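Local coordinates for 4-amino-4-deoxychorismate lyase (Legionella pneumophila, PDB 3LUL), which is a class IV aminotransferase-family protein of the fold type IV pyridoxal-phosphate group, with its cofactor bound covalently to the chain, at residues W129-A134 with H171-T176; I149-Q154 with A163-T168; A230-L235 with P258-L263. All coordinates share one frame; numbering follows the deposited sequence.

Interaction 1 (W129-A134 with H171-T176)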
loop_
_atom_site.group_PDB
_atom_site.type_symbol
_atom_site.label_atom_id
_atom_site.label_comp_id
_atom_site.label_asym_id
_atom_site.label_seq_id
_atom_site.Cartn_x
_atom_site.Cartn_y
_atom_site.Cartn_z
ATOM N N TRP B 129 -0.184 -14.908 -5.884
ATOM C CA TRP B 129 1.005 -14.295 -5.304
ATOM C C TRP B 129 1.027 -14.507 -3.769
ATOM O O TRP B 129 -0.043 -14.571 -3.108
ATOM C CB TRP B 129 1.132 -12.830 -5.709
ATOM C CG TRP B 129 0.139 -11.883 -5.110
ATOM C CD1 TRP B 129 0.202 -11.300 -3.885
ATOM C CD2 TRP B 129 -1.029 -11.341 -5.748
ATOM N NE1 TRP B 129 -0.865 -10.473 -3.708
ATOM C CE2 TRP B 129 -1.618 -10.458 -4.851
ATOM C CE3 TRP B 129 -1.625 -11.520 -6.998
ATOM C CZ2 TRP B 129 -2.809 -9.759 -5.142
ATOM C CZ3 TRP B 129 -2.820 -10.792 -7.285
ATOM C CH2 TRP B 129 -3.380 -9.950 -6.360
ATOM N N LEU B 130 2.246 -14.645 -3.221
ATOM C CA LEU B 130 2.451 -14.930 -1.797
ATOM C C LEU B 130 2.989 -13.724 -1.027
ATOM O O LEU B 130 3.649 -12.868 -1.600
ATOM C CB LEU B 130 3.370 -16.127 -1.640
ATOM C CG LEU B 130 2.950 -17.411 -2.408
ATOM C CD1 LEU B 130 4.004 -18.547 -2.194
ATOM C CD2 LEU B 130 1.559 -17.917 -2.058
ATOM N N ARG B 131 2.738 -13.710 0.279
ATOM C CA ARG B 131 3.208 -12.664 1.194
ATOM C C ARG B 131 4.295 -13.205 2.106
ATOM O O ARG B 131 4.177 -14.295 2.646
ATOM C CB ARG B 131 2.068 -12.129 2.063
ATOM C CG ARG B 131 1.001 -11.435 1.291
ATOM C CD ARG B 131 -0.261 -11.121 2.123
ATOM N NE ARG B 131 -1.144 -10.267 1.331
ATOM C CZ ARG B 131 -2.309 -9.802 1.788
ATOM N NH1 ARG B 131 -2.721 -10.131 3.002
ATOM N NH2 ARG B 131 -3.051 -9.004 1.035
ATOM N N ASP B 132 5.349 -12.425 2.307
ATOM C CA ASP B 132 6.352 -12.747 3.323
ATOM C C ASP B 132 5.766 -12.394 4.677
ATOM O O ASP B 132 5.403 -11.263 4.934
ATOM C CB ASP B 132 7.643 -11.951 3.096
ATOM C CG ASP B 132 8.826 -12.510 3.860
ATOM O OD1 ASP B 132 8.613 -13.122 4.920
ATOM O OD2 ASP B 132 9.973 -12.338 3.398
ATOM N N LYS B 133 5.703 -13.374 5.577
ATOM C CA LYS B 133 5.226 -13.123 6.932
ATOM C C LYS B 133 6.078 -12.058 7.674
ATOM O O LYS B 133 5.620 -11.437 8.640
ATOM C CB LYS B 133 5.222 -14.458 7.721
ATOM C CG LYS B 133 6.597 -14.948 8.112
ATOM C CD LYS B 133 6.527 -16.322 8.804
ATOM C CE LYS B 133 7.868 -16.691 9.407
ATOM N NZ LYS B 133 7.941 -18.165 9.607
ATOM N N ALA B 134 7.294 -11.800 7.181
ATOM C CA ALA B 134 8.192 -10.783 7.751
ATOM C C ALA B 134 7.926 -9.356 7.265
ATOM O O ALA B 134 8.556 -8.415 7.745
ATOM C CB ALA B 134 9.662 -11.177 7.504
ATOM N N HIS B 171 1.302 -21.145 3.918
ATOM C CA HIS B 171 0.309 -21.197 4.992
ATOM C C HIS B 171 -0.706 -20.072 4.777
ATOM O O HIS B 171 -0.353 -18.967 4.351
ATOM C CB HIS B 171 0.964 -21.099 6.356
ATOM C CG HIS B 171 1.861 -22.255 6.679
ATOM N ND1 HIS B 171 3.082 -22.093 7.297
ATOM C CD2 HIS B 171 1.724 -23.584 6.457
ATOM C CE1 HIS B 171 3.660 -23.271 7.444
ATOM N NE2 HIS B 171 2.859 -24.194 6.942
ATOM N N VAL B 172 -1.973 -20.392 5.034
ATOM C CA VAL B 172 -3.101 -19.452 4.970
ATOM C C VAL B 172 -2.881 -18.265 5.908
ATOM O O VAL B 172 -2.418 -18.458 7.031
ATOM C CB VAL B 172 -4.417 -20.139 5.446
ATOM C CG1 VAL B 172 -5.625 -19.205 5.239
ATOM C CG2 VAL B 172 -4.634 -21.473 4.751
ATOM N N THR B 173 -3.217 -17.063 5.481
ATOM C CA THR B 173 -3.198 -15.893 6.365
ATOM C C THR B 173 -4.645 -15.407 6.607
ATOM O O THR B 173 -5.249 -15.755 7.613
ATOM C CB THR B 173 -2.241 -14.786 5.879
ATOM O OG1 THR B 173 -2.626 -14.266 4.577
ATOM C CG2 THR B 173 -0.850 -15.363 5.823
ATOM N N GLU B 174 -5.194 -14.658 5.664
ATOM C CA GLU B 174 -6.481 -13.978 5.846
ATOM C C GLU B 174 -7.041 -13.619 4.498
ATOM O O GLU B 174 -6.377 -13.829 3.481
ATOM C CB GLU B 174 -6.244 -12.706 6.667
ATOM C CG GLU B 174 -5.319 -11.750 5.973
ATOM C CD GLU B 174 -4.763 -10.668 6.870
ATOM O OE1 GLU B 174 -5.153 -10.598 8.050
ATOM O OE2 GLU B 174 -3.982 -9.854 6.349
ATOM N N THR B 175 -8.260 -13.071 4.470
ATOM C CA THR B 175 -8.807 -12.526 3.242
ATOM C C THR B 175 -8.485 -11.029 3.057
ATOM O O THR B 175 -7.611 -10.479 3.732
ATOM C CB THR B 175 -10.360 -12.759 3.143
ATOM O OG1 THR B 175 -11.049 -11.890 4.043
ATOM C CG2 THR B 175 -10.711 -14.255 3.396
ATOM N N THR B 176 -9.181 -10.383 2.135
ATOM C CA THR B 176 -9.051 -8.923 1.940
ATOM C C THR B 176 -9.573 -8.078 3.100
ATOM O O THR B 176 -9.266 -6.887 3.199
ATOM C CB THR B 176 -9.780 -8.446 0.691
ATOM O OG1 THR B 176 -11.204 -8.601 0.842
ATOM C CG2 THR B 176 -9.281 -9.201 -0.556
HETATM O O HOH W 1 -5.351 -8.857 3.107
HETATM O O HOH W 2 -1.626 -11.709 5.153
#

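Interaction 2 (I149-Q154 with A163-T168)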
loop_
_atom_site.group_PDB
_atom_site.type_symbol
_atom_site.label_atom_id
_atom_site.label_comp_id
_atom_site.label_asym_id
_atom_site.label_seq_id
_atom_site.Cartn_x
_atom_site.Cartn_y
_atom_site.Cartn_z
ATOM N N ILE B 149 -7.684 -4.639 -2.981
ATOM C CA ILE B 149 -8.623 -4.228 -4.033
ATOM C C ILE B 149 -8.436 -5.067 -5.291
ATOM O O ILE B 149 -9.404 -5.602 -5.831
ATOM C CB ILE B 149 -8.476 -2.700 -4.368
ATOM C CG1 ILE B 149 -8.958 -1.865 -3.177
ATOM C CG2 ILE B 149 -9.272 -2.342 -5.648
ATOM C CD1 ILE B 149 -8.577 -0.397 -3.277
ATOM N N ILE B 150 -7.201 -5.196 -5.753
ATOM C CA ILE B 150 -6.917 -5.982 -6.966
ATOM C C ILE B 150 -7.380 -7.462 -6.776
ATOM O O ILE B 150 -8.056 -8.027 -7.636
ATOM C CB ILE B 150 -5.411 -5.892 -7.337
ATOM C CG1 ILE B 150 -5.027 -4.439 -7.737
ATOM C CG2 ILE B 150 -5.056 -6.918 -8.467
ATOM C CD1 ILE B 150 -3.522 -4.249 -7.914
ATOM N N ALA B 151 -7.016 -8.047 -5.635
ATOM C CA ALA B 151 -7.353 -9.425 -5.293
ATOM C C ALA B 151 -8.875 -9.612 -5.237
ATOM O O ALA B 151 -9.425 -10.555 -5.817
ATOM C CB ALA B 151 -6.695 -9.792 -3.983
ATOM N N GLN B 152 -9.583 -8.684 -4.607
ATOM C CA GLN B 152 -11.045 -8.777 -4.584
ATOM C C GLN B 152 -11.710 -8.626 -5.959
ATOM O O GLN B 152 -12.631 -9.373 -6.310
ATOM C CB GLN B 152 -11.663 -7.783 -3.609
ATOM C CG GLN B 152 -13.197 -7.931 -3.587
ATOM C CD GLN B 152 -13.788 -7.573 -2.287
ATOM O OE1 GLN B 152 -13.497 -6.526 -1.744
ATOM N NE2 GLN B 152 -14.607 -8.445 -1.754
ATOM N N ARG B 153 -11.234 -7.695 -6.763
ATOM C CA ARG B 153 -11.691 -7.628 -8.153
ATOM C C ARG B 153 -11.472 -8.911 -8.934
ATOM O O ARG B 153 -12.318 -9.270 -9.761
ATOM C CB ARG B 153 -11.025 -6.486 -8.879
ATOM C CG ARG B 153 -11.430 -5.104 -8.359
ATOM C CD ARG B 153 -11.040 -4.060 -9.420
ATOM N NE ARG B 153 -10.936 -2.687 -8.924
ATOM C CZ ARG B 153 -11.964 -1.984 -8.453
ATOM N NH1 ARG B 153 -13.189 -2.525 -8.381
ATOM N NH2 ARG B 153 -11.780 -0.724 -8.062
ATOM N N GLN B 154 -10.374 -9.619 -8.685
ATOM C CA GLN B 154 -10.120 -10.889 -9.416
ATOM C C GLN B 154 -11.123 -11.954 -9.013
ATOM O O GLN B 154 -11.647 -12.717 -9.855
ATOM C CB GLN B 154 -8.728 -11.447 -9.142
ATOM C CG GLN B 154 -7.609 -10.671 -9.774
ATOM C CD GLN B 154 -6.258 -11.394 -9.726
ATOM O OE1 GLN B 154 -6.155 -12.529 -9.263
ATOM N NE2 GLN B 154 -5.220 -10.712 -10.197
ATOM N N ALA B 163 -11.130 -12.924 -1.710
ATOM C CA ALA B 163 -9.869 -13.579 -2.005
ATOM C C ALA B 163 -9.171 -13.935 -0.708
ATOM O O ALA B 163 -9.255 -13.179 0.269
ATOM C CB ALA B 163 -8.977 -12.635 -2.799
ATOM N N LEU B 164 -8.488 -15.073 -0.720
ATOM C CA LEU B 164 -7.724 -15.619 0.378
ATOM C C LEU B 164 -6.227 -15.631 0.035
ATOM O O LEU B 164 -5.803 -16.147 -1.023
ATOM C CB LEU B 164 -8.193 -17.033 0.681
ATOM C CG LEU B 164 -7.609 -17.708 1.903
ATOM C CD1 LEU B 164 -8.044 -17.017 3.222
ATOM C CD2 LEU B 164 -8.080 -19.199 1.897
ATOM N N PHE B 165 -5.437 -15.038 0.917
ATOM C CA PHE B 165 -3.984 -14.971 0.778
ATOM C C PHE B 165 -3.239 -16.035 1.596
ATOM O O PHE B 165 -3.657 -16.432 2.701
ATOM C CB PHE B 165 -3.460 -13.602 1.194
ATOM C CG PHE B 165 -4.103 -12.473 0.461
ATOM C CD1 PHE B 165 -3.603 -12.037 -0.763
ATOM C CD2 PHE B 165 -5.207 -11.842 0.978
ATOM C CE1 PHE B 165 -4.175 -10.968 -1.457
ATOM C CE2 PHE B 165 -5.809 -10.762 0.285
ATOM C CZ PHE B 165 -5.293 -10.338 -0.948
ATOM N N PHE B 166 -2.114 -16.432 1.021
ATOM C CA PHE B 166 -1.144 -17.328 1.590
ATOM C C PHE B 166 0.241 -16.652 1.729
ATOM O O PHE B 166 0.579 -15.693 0.988
ATOM C CB PHE B 166 -1.047 -18.562 0.726
ATOM C CG PHE B 166 -2.310 -19.417 0.737
ATOM C CD1 PHE B 166 -3.433 -19.037 0.010
ATOM C CD2 PHE B 166 -2.368 -20.588 1.486
ATOM C CE1 PHE B 166 -4.628 -19.818 0.059
ATOM C CE2 PHE B 166 -3.545 -21.359 1.515
ATOM C CZ PHE B 166 -4.650 -20.971 0.799
ATOM N N ASN B 167 1.011 -17.116 2.710
ATOM C CA ASN B 167 2.370 -16.626 2.896
ATOM C C ASN B 167 3.351 -17.476 2.076
ATOM O O ASN B 167 2.945 -18.454 1.422
ATOM C CB ASN B 167 2.780 -16.456 4.386
ATOM C CG ASN B 167 2.892 -17.757 5.154
ATOM O OD1 ASN B 167 3.118 -18.818 4.584
ATOM N ND2 ASN B 167 2.785 -17.657 6.486
ATOM N N THR B 168 4.623 -17.074 2.079
ATOM C CA THR B 168 5.660 -17.754 1.302
ATOM C C THR B 168 6.075 -19.120 1.870
ATOM O O THR B 168 6.847 -19.849 1.239
ATOM C CB THR B 168 6.904 -16.823 1.082
ATOM O OG1 THR B 168 7.422 -16.441 2.357
ATOM C CG2 THR B 168 6.523 -15.562 0.272
#

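Interaction 3 (A230-L235 with P258-L263)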
loop_
_atom_site.group_PDB
_atom_site.type_symbol
_atom_site.label_atom_id
_atom_site.label_comp_id
_atom_site.label_asym_id
_atom_site.label_seq_id
_atom_site.Cartn_x
_atom_site.Cartn_y
_atom_site.Cartn_z
ATOM N N ALA B 230 -11.475 -29.298 5.919
ATOM C CA ALA B 230 -12.272 -28.802 7.058
ATOM C C ALA B 230 -13.746 -29.193 6.998
ATOM O O ALA B 230 -14.293 -29.345 5.915
ATOM C CB ALA B 230 -12.160 -27.271 7.141
ATOM N N ASP B 231 -14.396 -29.298 8.160
ATOM C CA ASP B 231 -15.838 -29.505 8.231
ATOM C C ASP B 231 -16.585 -28.221 7.880
ATOM O O ASP B 231 -17.627 -28.260 7.197
ATOM C CB ASP B 231 -16.269 -30.035 9.615
ATOM C CG ASP B 231 -15.733 -31.435 9.900
ATOM O OD1 ASP B 231 -15.603 -32.228 8.930
ATOM O OD2 ASP B 231 -15.444 -31.745 11.076
ATOM N N ALA B 232 -16.054 -27.092 8.362
ATOM C CA ALA B 232 -16.589 -25.774 8.044
ATOM C C ALA B 232 -15.473 -24.780 8.106
ATOM O O ALA B 232 -14.455 -25.036 8.749
ATOM C CB ALA B 232 -17.665 -25.346 9.016
ATOM N N VAL B 233 -15.728 -23.648 7.464
ATOM C CA VAL B 233 -14.789 -22.565 7.356
ATOM C C VAL B 233 -15.599 -21.310 7.492
ATOM O O VAL B 233 -16.705 -21.186 6.913
ATOM C CB VAL B 233 -14.070 -22.516 5.993
ATOM C CG1 VAL B 233 -13.116 -21.346 5.930
ATOM C CG2 VAL B 233 -13.303 -23.859 5.715
ATOM N N PHE B 234 -15.049 -20.343 8.208
ATOM C CA PHE B 234 -15.762 -19.030 8.381
ATOM C C PHE B 234 -14.790 -17.876 8.614
ATOM O O PHE B 234 -13.616 -18.070 8.924
ATOM C CB PHE B 234 -16.840 -19.104 9.488
ATOM C CG PHE B 234 -16.301 -19.216 10.898
ATOM C CD1 PHE B 234 -15.918 -18.083 11.607
ATOM C CD2 PHE B 234 -16.160 -20.462 11.507
ATOM C CE1 PHE B 234 -15.454 -18.192 12.915
ATOM C CE2 PHE B 234 -15.681 -20.586 12.819
ATOM C CZ PHE B 234 -15.327 -19.465 13.518
ATOM N N LEU B 235 -15.282 -16.664 8.422
ATOM C CA LEU B 235 -14.448 -15.457 8.516
ATOM C C LEU B 235 -14.949 -14.527 9.605
ATOM O O LEU B 235 -16.113 -14.582 9.961
ATOM C CB LEU B 235 -14.507 -14.707 7.210
ATOM C CG LEU B 235 -14.227 -15.523 5.944
ATOM C CD1 LEU B 235 -14.485 -14.660 4.690
ATOM C CD2 LEU B 235 -12.810 -16.059 5.958
ATOM N N PRO B 258 -22.857 -26.315 14.796
ATOM C CA PRO B 258 -23.291 -25.781 16.100
ATOM C C PRO B 258 -22.294 -24.827 16.762
ATOM O O PRO B 258 -22.698 -23.886 17.472
ATOM C CB PRO B 258 -23.522 -27.038 16.965
ATOM C CG PRO B 258 -23.300 -28.209 16.096
ATOM C CD PRO B 258 -22.857 -27.795 14.742
ATOM N N ILE B 259 -20.997 -25.049 16.528
ATOM C CA ILE B 259 -19.970 -24.170 17.065
ATOM C C ILE B 259 -20.112 -22.756 16.514
ATOM O O ILE B 259 -20.022 -21.787 17.252
ATOM C CB ILE B 259 -18.562 -24.735 16.795
ATOM C CG1 ILE B 259 -18.340 -26.006 17.652
ATOM C CG2 ILE B 259 -17.437 -23.678 17.042
ATOM C CD1 ILE B 259 -16.919 -26.660 17.496
ATOM N N ILE B 260 -20.424 -22.659 15.235
ATOM C CA ILE B 260 -20.641 -21.349 14.595
ATOM C C ILE B 260 -21.863 -20.647 15.215
ATOM O O ILE B 260 -21.787 -19.450 15.549
ATOM C CB ILE B 260 -20.783 -21.456 13.069
ATOM C CG1 ILE B 260 -19.476 -22.020 12.464
ATOM C CG2 ILE B 260 -21.134 -20.063 12.459
ATOM C CD1 ILE B 260 -19.510 -22.294 10.940
ATOM N N ASP B 261 -22.969 -21.360 15.410
ATOM C CA ASP B 261 -24.134 -20.722 16.046
ATOM C C ASP B 261 -23.856 -20.241 17.472
ATOM O O ASP B 261 -24.279 -19.148 17.852
ATOM C CB ASP B 261 -25.365 -21.623 16.042
ATOM C CG ASP B 261 -25.791 -22.002 14.640
ATOM O OD1 ASP B 261 -25.910 -21.097 13.800
ATOM O OD2 ASP B 261 -25.986 -23.197 14.378
ATOM N N LYS B 262 -23.120 -21.037 18.229
ATOM C CA LYS B 262 -22.713 -20.645 19.574
ATOM C C LYS B 262 -21.838 -19.377 19.551
ATOM O O LYS B 262 -22.047 -18.456 20.330
ATOM C CB LYS B 262 -21.953 -21.778 20.281
ATOM C CG LYS B 262 -21.557 -21.384 21.703
ATOM C CD LYS B 262 -21.233 -22.556 22.611
ATOM C CE LYS B 262 -21.083 -22.079 24.062
ATOM N NZ LYS B 262 -20.700 -23.152 25.005
ATOM N N LEU B 263 -20.841 -19.349 18.681
ATOM C CA LEU B 263 -19.954 -18.188 18.592
ATOM C C LEU B 263 -20.689 -16.913 18.139
ATOM O O LEU B 263 -20.457 -15.843 18.702
ATOM C CB LEU B 263 -18.752 -18.506 17.720
ATOM C CG LEU B 263 -17.823 -19.569 18.326
ATOM C CD1 LEU B 263 -16.727 -19.858 17.332
ATOM C CD2 LEU B 263 -17.247 -19.164 19.695
#

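Interaction 1 (W129-A134 with H171-T176)
R131 reaches across to E174 and T173, and most of its side chain is spent on getting there. From CB, which points toward segment 171-176, CG lies beside the backbone N (chi1 -64°); the chain from CG through CD to NE is extended, its methylenes carrying the guanidinium to full length. NE is taken by E147 in a salt bridge. The guanidinium also forms a cation-pi contact with F165, whose strand 162-167 lies between strands 122-131 and 172-175 in the mixed sheet of the family's larger domain, so the arginine spans a whole strand. At the tip, NH1 forms a loose salt bridge with OE2 of E174 at 3.6 Å, the carboxylate plane turned 89° from the guanidinium. Two waters lie in the guanidinium plane. One accepts from R131 NH1 at 2.9 Å and donates to the backbone T175 O; R131 NH2 lies 3.1 Å from this same water. The other, also 2.9 Å from R131 NH1, bridges the two charged groups: it accepts from T173 OG1 at 2.8 Å and donates to E174 OE2. The second carboxylate oxygen, E174 OE1, takes the backbone N of L198.

Interaction 2 (I149-Q154 with A163-T168)
In F165 the first torsion (chi1 -55°) sets CG beside the backbone N, and chi2 near -87° turns the ring so that its far end reaches A151 on helix 149-154. CZ of F165 comes to 3.4 Å from A151 CB, a tight approach for two carbons, and CE1 follows a little farther back; the methyl meets the ring obliquely. Two residues earlier on the strand, A163 has only a methyl to offer, and it lies against the same alanine: the two CB atoms are 3.8 Å apart, with A163 CB also 3.7 Å from A151 O. A single small helix residue is thus touched by two strand residues, and the segment axes close to 8.3 Å at an angle of 127°. The topology is a beta-alpha-beta crossover: strand 122-131 leads through helix 146-157 to strand 162-167, its parallel neighbour, and I127 of the first strand packs on both alanines. Polar side chains of the helix turn to other partners: Q152 NE2 bonds to D161 O, and R153 faces the second subunit, where E27 of that chain forms a salt bridge with it. Apart from the carbonyl A151 O lying against A163 CB, the contact is made by methyls and ring carbons, so between these two segments the hold rests on close fit and burial.

Interaction 3 (A230-L235 with P258-L263)
F234 and I260 form the centre of this contact between strand 232-235 and helix 258-263. Their side chains slide past each other in opposite directions, and the isoleucine's longer branch runs past CD2 and CE2 of the ring: F234 CD2 is 3.8 Å from I260 CG1 and 3.9 Å from I260 CD1. The same CD1 continues along the strand to A232 CB at 4.1 Å. Farther round the ring, F234 CZ meets L263 CD1, also at 4.1 Å, the leucine crossing the phenylalanine at about a right angle. Both aliphatic residues approach obliquely. The pattern follows from two periodicities: A232 and F234, two apart on a strand, share one face, and I260 and L263, three apart on a helix, do likewise.

What places the ring is partly its own first torsion. With chi1 at 70°, CG sits in the crowded position between the backbone N and the carbonyl carbon. The next shell confines it further, for F181 on the adjoining strand brings a ring whose plane is nearly parallel, while I242 and L206 also pack on F234. Toward the start of the strand, D231 and A232 both face I183 in a classic beta bulge, and D231 OD2 accepts from N185 N. I183 in turn touches I260. Near the helix start, D261 OD1 forms a salt bridge with R244 NH2, tying the helix to strand 241-248.

The axes of helix 258-263 and strand 232-235 run 24° apart and approach to 10.3 Å, an alpha/beta layer packing that sets helix 258-269, the last in the chain, over strand 232-237. Strands 179-184 and 241-248 pair antiparallel with 232-237, and helix 201-212 lies beside the C-terminal helix, supplying L206 and C210 to L263.

Overall arrangement
Interactions 1 and 2 belong to one corner of the larger sheet, with centres about 9 Å apart and interaction 2 nested within the chain loop that interaction 1 closes. Backbone bonds probably join them directly: R131 O to T168 N and T173 N to F165 O, each 2.9 Å. Both also reach the second subunit. Interaction 3 lies at the same sheet's far part, its centre about 22 Å from each of the others; it meets interaction 1 through T175 CG2 and L235 CD2, 3.8 Å apart, but stays about 6 Å from interaction 2 at nearest atoms. K141, which carries the pyridoxal phosphate, falls in sequence between 129-134 and helix 146-157.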